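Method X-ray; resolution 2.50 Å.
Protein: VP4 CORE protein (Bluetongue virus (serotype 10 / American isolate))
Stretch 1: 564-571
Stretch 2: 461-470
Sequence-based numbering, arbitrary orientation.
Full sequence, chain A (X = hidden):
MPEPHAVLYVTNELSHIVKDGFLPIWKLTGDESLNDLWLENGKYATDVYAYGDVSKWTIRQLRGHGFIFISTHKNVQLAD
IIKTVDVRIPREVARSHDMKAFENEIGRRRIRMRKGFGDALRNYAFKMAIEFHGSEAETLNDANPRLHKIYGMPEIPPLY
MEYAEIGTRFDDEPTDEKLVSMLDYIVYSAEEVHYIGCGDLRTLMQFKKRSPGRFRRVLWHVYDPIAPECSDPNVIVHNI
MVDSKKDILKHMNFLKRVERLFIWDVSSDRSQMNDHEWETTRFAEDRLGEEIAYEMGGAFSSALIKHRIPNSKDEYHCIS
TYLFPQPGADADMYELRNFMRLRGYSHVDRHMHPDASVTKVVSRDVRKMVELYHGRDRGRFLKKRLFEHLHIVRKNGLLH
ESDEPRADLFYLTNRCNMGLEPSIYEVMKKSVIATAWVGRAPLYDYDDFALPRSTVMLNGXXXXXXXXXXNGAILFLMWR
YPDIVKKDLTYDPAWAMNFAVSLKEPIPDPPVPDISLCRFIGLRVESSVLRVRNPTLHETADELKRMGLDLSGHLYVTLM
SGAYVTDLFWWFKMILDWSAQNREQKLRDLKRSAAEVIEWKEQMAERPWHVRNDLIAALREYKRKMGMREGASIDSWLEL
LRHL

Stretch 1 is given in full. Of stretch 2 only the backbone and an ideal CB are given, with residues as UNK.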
ATOM      1  N   TYR A 564      -9.885  18.293 -11.909  1.00 26.00           N
ATOM      2  CA  TYR A 564      -9.310  18.586 -10.574  1.00 15.11           C
ATOM      3  C   TYR A 564     -10.026  17.933  -9.402  1.00 17.67           C
ATOM      4  O   TYR A 564     -11.234  17.683  -9.451  1.00 18.76           O
ATOM      5  CB  TYR A 564      -9.199  20.102 -10.327  1.00  3.83           C
ATOM      6  CG  TYR A 564      -8.568  20.826 -11.493  1.00-10.96           C
ATOM      7  CD1 TYR A 564      -9.359  21.486 -12.437  1.00 58.27           C
ATOM      8  CD2 TYR A 564      -7.180  20.797 -11.693  1.00 -9.34           C
ATOM      9  CE1 TYR A 564      -8.790  22.116 -13.521  1.00 14.58           C
ATOM     10  CE2 TYR A 564      -6.607  21.452 -12.796  1.00-12.09           C
ATOM     11  CZ  TYR A 564      -7.421  22.096 -13.688  1.00 46.74           C
ATOM     12  OH  TYR A 564      -6.840  22.720 -14.748  1.00 22.57           O
ATOM     13  N   VAL A 565      -9.247  17.653  -8.358  1.00 16.60           N
ATOM     14  CA  VAL A 565      -9.785  17.276  -7.048  1.00 16.81           C
ATOM     15  C   VAL A 565      -9.170  18.157  -5.974  1.00 27.28           C
ATOM     16  O   VAL A 565      -8.005  17.997  -5.632  1.00 26.08           O
ATOM     17  CB  VAL A 565      -9.489  15.796  -6.686  1.00 14.30           C
ATOM     18  CG1 VAL A 565     -10.068  15.467  -5.315  1.00 11.88           C
ATOM     19  CG2 VAL A 565     -10.036  14.851  -7.755  1.00 13.26           C
ATOM     20  N   THR A 566      -9.950  19.095  -5.455  1.00 30.66           N
ATOM     21  CA  THR A 566      -9.524  19.888  -4.297  1.00 27.74           C
ATOM     22  C   THR A 566     -10.643  19.961  -3.255  1.00 27.64           C
ATOM     23  O   THR A 566     -11.757  19.503  -3.516  1.00 14.30           O
ATOM     24  CB  THR A 566      -9.048  21.297  -4.709  1.00 27.37           C
ATOM     25  OG1 THR A 566      -8.316  21.891  -3.630  1.00 46.55           O
ATOM     26  CG2 THR A 566     -10.239  22.195  -5.101  1.00 -4.04           C
ATOM     27  N   ASP A 567     -10.346  20.534  -2.084  1.00  4.64           N
ATOM     28  CA  ASP A 567     -11.284  20.535  -0.947  1.00 -6.18           C
ATOM     29  C   ASP A 567     -12.202  21.759  -0.950  1.00  8.07           C
ATOM     30  O   ASP A 567     -11.772  22.878  -0.666  1.00 17.20           O
ATOM     31  CB  ASP A 567     -10.539  20.373   0.392  1.00 -6.81           C
ATOM     32  CG  ASP A 567     -11.486  20.091   1.568  1.00 14.12           C
ATOM     33  OD1 ASP A 567     -12.294  19.147   1.478  1.00 32.95           O
ATOM     34  OD2 ASP A 567     -11.418  20.798   2.597  1.00  5.36           O
ATOM     35  N   LEU A 568     -13.473  21.524  -1.268  1.00 18.83           N
ATOM     36  CA  LEU A 568     -14.491  22.573  -1.278  1.00  4.09           C
ATOM     37  C   LEU A 568     -14.639  23.283   0.061  1.00 23.03           C
ATOM     38  O   LEU A 568     -14.657  24.507   0.117  1.00  6.94           O
ATOM     39  CB  LEU A 568     -15.847  22.021  -1.729  1.00 -5.53           C
ATOM     40  CG  LEU A 568     -16.034  21.808  -3.236  1.00  7.81           C
ATOM     41  CD1 LEU A 568     -17.470  21.401  -3.518  1.00  3.58           C
ATOM     42  CD2 LEU A 568     -15.676  23.063  -4.030  1.00 -7.45           C
ATOM     43  N   PHE A 569     -14.741  22.516   1.138  1.00  6.59           N
ATOM     44  CA  PHE A 569     -14.979  23.099   2.461  1.00 18.86           C
ATOM     45  C   PHE A 569     -13.875  24.073   2.846  1.00  3.44           C
ATOM     46  O   PHE A 569     -14.139  25.203   3.214  1.00 -7.83           O
ATOM     47  CB  PHE A 569     -15.091  22.010   3.523  1.00 24.17           C
ATOM     48  CG  PHE A 569     -16.200  22.237   4.487  1.00-12.98           C
ATOM     49  CD1 PHE A 569     -17.233  21.312   4.614  1.00 40.07           C
ATOM     50  CD2 PHE A 569     -16.233  23.385   5.252  1.00 83.71           C
ATOM     51  CE1 PHE A 569     -18.279  21.535   5.501  1.00 10.28           C
ATOM     52  CE2 PHE A 569     -17.254  23.606   6.125  1.00-12.56           C
ATOM     53  CZ  PHE A 569     -18.285  22.683   6.263  1.00 23.39           C
ATOM     54  N   TRP A 570     -12.629  23.618   2.755  1.00 -6.76           N
ATOM     55  CA  TRP A 570     -11.462  24.449   3.032  1.00  6.82           C
ATOM     56  C   TRP A 570     -11.372  25.624   2.042  1.00 20.11           C
ATOM     57  O   TRP A 570     -11.089  26.760   2.435  1.00  8.86           O
ATOM     58  CB  TRP A 570     -10.221  23.555   2.989  1.00 24.12           C
ATOM     59  CG  TRP A 570      -8.906  24.224   3.087  1.00-11.25           C
ATOM     60  CD1 TRP A 570      -8.661  25.533   3.392  1.00-17.67           C
ATOM     61  CD2 TRP A 570      -7.629  23.599   2.931  1.00 -8.03           C
ATOM     62  NE1 TRP A 570      -7.303  25.766   3.411  1.00 -8.71           N
ATOM     63  CE2 TRP A 570      -6.649  24.593   3.130  1.00 13.14           C
ATOM     64  CE3 TRP A 570      -7.216  22.285   2.641  1.00 -9.30           C
ATOM     65  CZ2 TRP A 570      -5.283  24.324   3.039  1.00  4.13           C
ATOM     66  CZ3 TRP A 570      -5.856  22.020   2.544  1.00  9.14           C
ATOM     67  CH2 TRP A 570      -4.908  23.034   2.753  1.00 -7.87           C
ATOM     68  N   TRP A 571     -11.639  25.338   0.770  1.00  8.38           N
ATOM     69  CA  TRP A 571     -11.632  26.358  -0.281  1.00 -7.44           C
ATOM     70  C   TRP A 571     -12.680  27.453  -0.022  1.00 11.24           C
ATOM     71  O   TRP A 571     -12.345  28.631  -0.010  1.00 17.76           O
ATOM     72  CB  TRP A 571     -11.813  25.717  -1.660  1.00 10.06           C
ATOM     73  CG  TRP A 571     -11.321  26.560  -2.781  1.00  7.53           C
ATOM     74  CD1 TRP A 571     -10.031  26.693  -3.202  1.00 35.29           C
ATOM     75  CD2 TRP A 571     -12.114  27.383  -3.641  1.00 -8.30           C
ATOM     76  NE1 TRP A 571      -9.968  27.551  -4.272  1.00  8.39           N
ATOM     77  CE2 TRP A 571     -11.233  27.995  -4.558  1.00 10.47           C
ATOM     78  CE3 TRP A 571     -13.488  27.677  -3.719  1.00 -3.11           C
ATOM     79  CZ2 TRP A 571     -11.676  28.884  -5.539  1.00 17.08           C
ATOM     80  CZ3 TRP A 571     -13.928  28.553  -4.698  1.00 29.91           C
ATOM     81  CH2 TRP A 571     -13.026  29.147  -5.591  1.00 10.73           C
ATOM     82  N   UNK A 461     -15.997  16.095   0.737  1.00 23.15           N
ATOM     83  CA  UNK A 461     -15.581  17.169   1.631  1.00 16.82           C
ATOM     84  C   UNK A 461     -16.536  17.420   2.794  1.00 24.32           C
ATOM     85  O   UNK A 461     -17.709  17.750   2.593  1.00 27.11           O
ATOM     86  CB  UNK A 461     -15.421  18.461   0.828  1.00 16.82           C
ATOM     87  N   UNK A 462     -16.016  17.255   4.008  1.00 35.33           N
ATOM     88  CA  UNK A 462     -16.761  17.585   5.223  1.00 21.84           C
ATOM     89  C   UNK A 462     -15.921  18.446   6.142  1.00 23.99           C
ATOM     90  O   UNK A 462     -14.704  18.551   5.991  1.00  6.76           O
ATOM     91  CB  UNK A 462     -17.205  16.315   5.951  1.00 21.84           C
ATOM     92  N   UNK A 463     -16.585  19.062   7.106  1.00 14.52           N
ATOM     93  CA  UNK A 463     -15.913  19.795   8.158  1.00  2.45           C
ATOM     94  C   UNK A 463     -14.645  19.031   8.593  1.00  7.13           C
ATOM     95  O   UNK A 463     -13.535  19.561   8.520  1.00 11.58           O
ATOM     96  CB  UNK A 463     -16.856  20.014   9.343  1.00  2.45           C
ATOM     97  N   UNK A 464     -14.810  17.766   8.979  1.00  2.15           N
ATOM     98  CA  UNK A 464     -13.685  16.928   9.427  1.00 10.48           C
ATOM     99  C   UNK A 464     -12.995  16.109   8.347  1.00  8.27           C
ATOM    100  O   UNK A 464     -11.950  15.509   8.608  1.00 12.88           O
ATOM    101  CB  UNK A 464     -14.181  15.967  10.510  1.00 10.48           C
ATOM    102  N   UNK A 465     -13.570  16.063   7.147  1.00 10.69           N
ATOM    103  CA  UNK A 465     -12.966  15.283   6.062  1.00 16.82           C
ATOM    104  C   UNK A 465     -12.411  16.163   4.954  1.00 28.13           C
ATOM    105  O   UNK A 465     -13.145  16.853   4.247  1.00 33.51           O
ATOM    106  CB  UNK A 465     -13.995  14.314   5.476  1.00 16.82           C
ATOM    107  N   UNK A 466     -11.091  16.117   4.844  1.00 14.06           N
ATOM    108  CA  UNK A 466     -10.316  16.818   3.850  1.00 11.17           C
ATOM    109  C   UNK A 466     -10.237  15.949   2.576  1.00 15.61           C
ATOM    110  O   UNK A 466      -9.887  14.772   2.637  1.00 14.31           O
ATOM    111  CB  UNK A 466      -8.923  17.150   4.388  1.00 11.17           C
ATOM    112  N   UNK A 467     -10.592  16.519   1.430  1.00 10.55           N
ATOM    113  CA  UNK A 467     -10.624  15.758   0.182  1.00 13.02           C
ATOM    114  C   UNK A 467      -9.732  16.392  -0.882  1.00 12.50           C
ATOM    115  O   UNK A 467      -9.960  17.520  -1.312  1.00 18.67           O
ATOM    116  CB  UNK A 467     -12.060  15.651  -0.336  1.00 13.02           C
ATOM    117  N   UNK A 468      -8.701  15.657  -1.284  1.00 11.84           N
ATOM    118  CA  UNK A 468      -7.683  16.185  -2.190  1.00 14.89           C
ATOM    119  C   UNK A 468      -7.222  15.136  -3.172  1.00 10.90           C
ATOM    120  O   UNK A 468      -7.433  13.944  -2.962  1.00 18.63           O
ATOM    121  CB  UNK A 468      -6.485  16.719  -1.401  1.00 14.89           C
ATOM    122  N   UNK A 469      -6.582  15.580  -4.246  1.00 14.77           N
ATOM    123  CA  UNK A 469      -5.940  14.669  -5.169  1.00 13.05           C
ATOM    124  C   UNK A 469      -4.656  14.200  -4.512  1.00 14.83           C
ATOM    125  O   UNK A 469      -4.171  14.847  -3.586  1.00 14.24           O
ATOM    126  CB  UNK A 469      -5.674  15.327  -6.525  1.00 13.05           C
ATOM    127  N   UNK A 470      -4.117  13.078  -4.989  1.00 12.21           N
ATOM    128  CA  UNK A 470      -2.944  12.451  -4.393  1.00  5.44           C
ATOM    129  C   UNK A 470      -1.763  13.372  -4.149  1.00 10.95           C
ATOM    130  O   UNK A 470      -1.129  13.310  -3.090  1.00 16.23           O
ATOM    131  CB  UNK A 470      -2.486  11.299  -5.290  1.00  5.44           C
TER

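At position 461 the CA-to-CB bond points toward stretch 1, and the ideal CB lies only 3.3 Å from Asp567 OD1. Nearby, the first turn of the helix presents Phe569 N, 4.1 Å from that CB. An acceptor and a donor so close to CB leave room for little bulk and favour a short polar group able to serve both: serine would suit, threonine perhaps, and alanine would fit but offer neither group a hydrogen bond. The residue is Ser461. Its OG donates to Asp567 OD1 (2.7 Å) and accepts from Phe569 N (3.1 Å), so one hydroxyl ties the capping aspartate to the start of its helix.

Position 462 points away, its CB 5.2 Å from Phe569 CD1, and its extended backbone angles (-130/165) suit many types. It is Tyr462, whose ring leaves stretch 1 while its backbone C packs 3.5 Å from Phe569 CD1.

Position 463 also points away, with CB 4.3 Å from Phe569 CZ; phi/psi of -39/-55 is helical and admits most residues, and a long polar chain could lead away from the ring. Arg463 does so. Its CA lies over one face of the Phe569 ring, and the guanidinium turns to its neighbour at 464.

Position 464 has nothing of stretch 1 within reach of its CB, so stretch 1 sets no preference. Asp464 forms a salt bridge with the preceding arginine, Asp464 OD2 to Arg463 NH2 at 3.3 Å.

Position 465 is likewise unconstrained by stretch 1, and its extended angles accept a beta-branched residue. It is Ile465, whose side chain ends farther away; its O accepts from Tyr462 N (2.9 Å), helping to close the turn.

Position 466 points sideways, but its CB is 4.8 Å from Asp567 OD2. That carboxylate calls for a positive charge, and the gap calls for a long chain: lysine or arginine. Arg466 bends back so that NE and NH1 both donate to Asp567 OD2, at 2.7 and 2.9 Å, in a salt bridge. Asp567 OD2 meets the guanidinium at its edge, and NH1 also donates to Tyr462 O (2.7 Å), joining the turn to the charge pair.

Position 467 points sideways, its CB 3.9 Å from Asp567 OD1 and 5.4 Å from Val565 CG1. Strand angles favour a beta-branched residue: valine or isoleucine beside Val565, or threonine near the oxygen. Ile467 brings CG1 to 4.4 Å from Val565 CG1, though the end of its side chain leads away, while its backbone N donates to Asp567 OD1 (3.1 Å).

Position 468 points away, CB 4.7 Å from Val565 O, yet a flexible apolar chain could swing back. Leu468 does: CD2 comes to 4.0 Å from Asp567 CB and 4.3 Å from Thr566 OG1.

At position 469 the CB is 3.7 Å from Val565 O, and a helix follows, so serine, threonine, asparagine or aspartate would suit as an N-cap. Asp469 caps a backbone N just past the stretch; its own N gives Val565 O a weak hydrogen bond (3.1 Å).

Position 470 is out of reach, and its helical angles admit most residues; it is Gly470.

Stretch 2 461-470: SYRDIRILDG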
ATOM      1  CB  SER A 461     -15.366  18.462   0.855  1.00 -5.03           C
ATOM      2  OG  SER A 461     -14.985  19.523   1.714  1.00 19.66           O
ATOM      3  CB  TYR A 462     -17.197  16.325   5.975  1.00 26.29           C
ATOM      4  CG  TYR A 462     -18.185  15.465   5.227  1.00 22.69           C
ATOM      5  CD1 TYR A 462     -17.744  14.498   4.318  1.00 17.01           C
ATOM      6  CD2 TYR A 462     -19.567  15.609   5.431  1.00-13.26           C
ATOM      7  CE1 TYR A 462     -18.640  13.700   3.624  1.00 38.30           C
ATOM      8  CE2 TYR A 462     -20.484  14.803   4.728  1.00 -5.91           C
ATOM      9  CZ  TYR A 462     -19.999  13.856   3.825  1.00  8.95           C
ATOM     10  OH  TYR A 462     -20.870  13.055   3.134  1.00 30.52           O
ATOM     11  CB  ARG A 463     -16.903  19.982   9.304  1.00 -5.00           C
ATOM     12  CG  ARG A 463     -16.619  21.090  10.295  1.00 22.59           C
ATOM     13  CD  ARG A 463     -17.628  21.012  11.445  1.00 26.78           C
ATOM     14  NE  ARG A 463     -17.534  19.745  12.185  1.00 87.60           N
ATOM     15  CZ  ARG A 463     -18.368  18.710  12.056  1.00 57.46           C
ATOM     16  NH1 ARG A 463     -19.401  18.770  11.220  1.00 45.10           N
ATOM     17  NH2 ARG A 463     -18.174  17.610  12.776  1.00 29.46           N
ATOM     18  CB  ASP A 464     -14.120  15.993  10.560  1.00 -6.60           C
ATOM     19  CG  ASP A 464     -14.497  16.750  11.836  1.00 25.66           C
ATOM     20  OD1 ASP A 464     -14.099  17.930  11.989  1.00 87.34           O
ATOM     21  OD2 ASP A 464     -15.195  16.157  12.688  1.00 72.11           O
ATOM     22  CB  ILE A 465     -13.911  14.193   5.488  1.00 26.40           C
ATOM     23  CG1 ILE A 465     -14.432  13.272   6.596  1.00 33.64           C
ATOM     24  CG2 ILE A 465     -13.184  13.352   4.422  1.00 23.36           C
ATOM     25  CD1 ILE A 465     -13.387  12.344   7.189  1.00  9.64           C
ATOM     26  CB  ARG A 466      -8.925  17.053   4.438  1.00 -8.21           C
ATOM     27  CG  ARG A 466      -8.339  18.455   4.300  1.00 19.32           C
ATOM     28  CD  ARG A 466      -8.939  19.449   5.293  1.00 -8.34           C
ATOM     29  NE  ARG A 466     -10.288  19.816   4.862  1.00-12.65           N
ATOM     30  CZ  ARG A 466     -11.390  19.549   5.553  1.00 48.37           C
ATOM     31  NH1 ARG A 466     -12.568  19.903   5.074  1.00-11.86           N
ATOM     32  NH2 ARG A 466     -11.317  18.935   6.724  1.00-13.95           N
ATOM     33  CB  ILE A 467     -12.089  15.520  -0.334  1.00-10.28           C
ATOM     34  CG1 ILE A 467     -12.115  14.529  -1.508  1.00 24.03           C
ATOM     35  CG2 ILE A 467     -12.767  16.809  -0.731  1.00 27.11           C
ATOM     36  CD1 ILE A 467     -11.918  13.085  -1.080  1.00 29.75           C
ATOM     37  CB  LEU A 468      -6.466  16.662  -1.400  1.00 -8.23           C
ATOM     38  CG  LEU A 468      -6.598  17.648  -0.247  1.00 13.17           C
ATOM     39  CD1 LEU A 468      -5.306  17.598   0.508  1.00-11.28           C
ATOM     40  CD2 LEU A 468      -6.872  19.078  -0.733  1.00-10.80           C
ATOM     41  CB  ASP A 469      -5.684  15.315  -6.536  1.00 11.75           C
ATOM     42  CG  ASP A 469      -4.671  16.442  -6.484  1.00 11.14           C
ATOM     43  OD1 ASP A 469      -3.548  16.220  -5.982  1.00 22.48           O
ATOM     44  OD2 ASP A 469      -4.983  17.556  -6.974  1.00 23.54           O
TER
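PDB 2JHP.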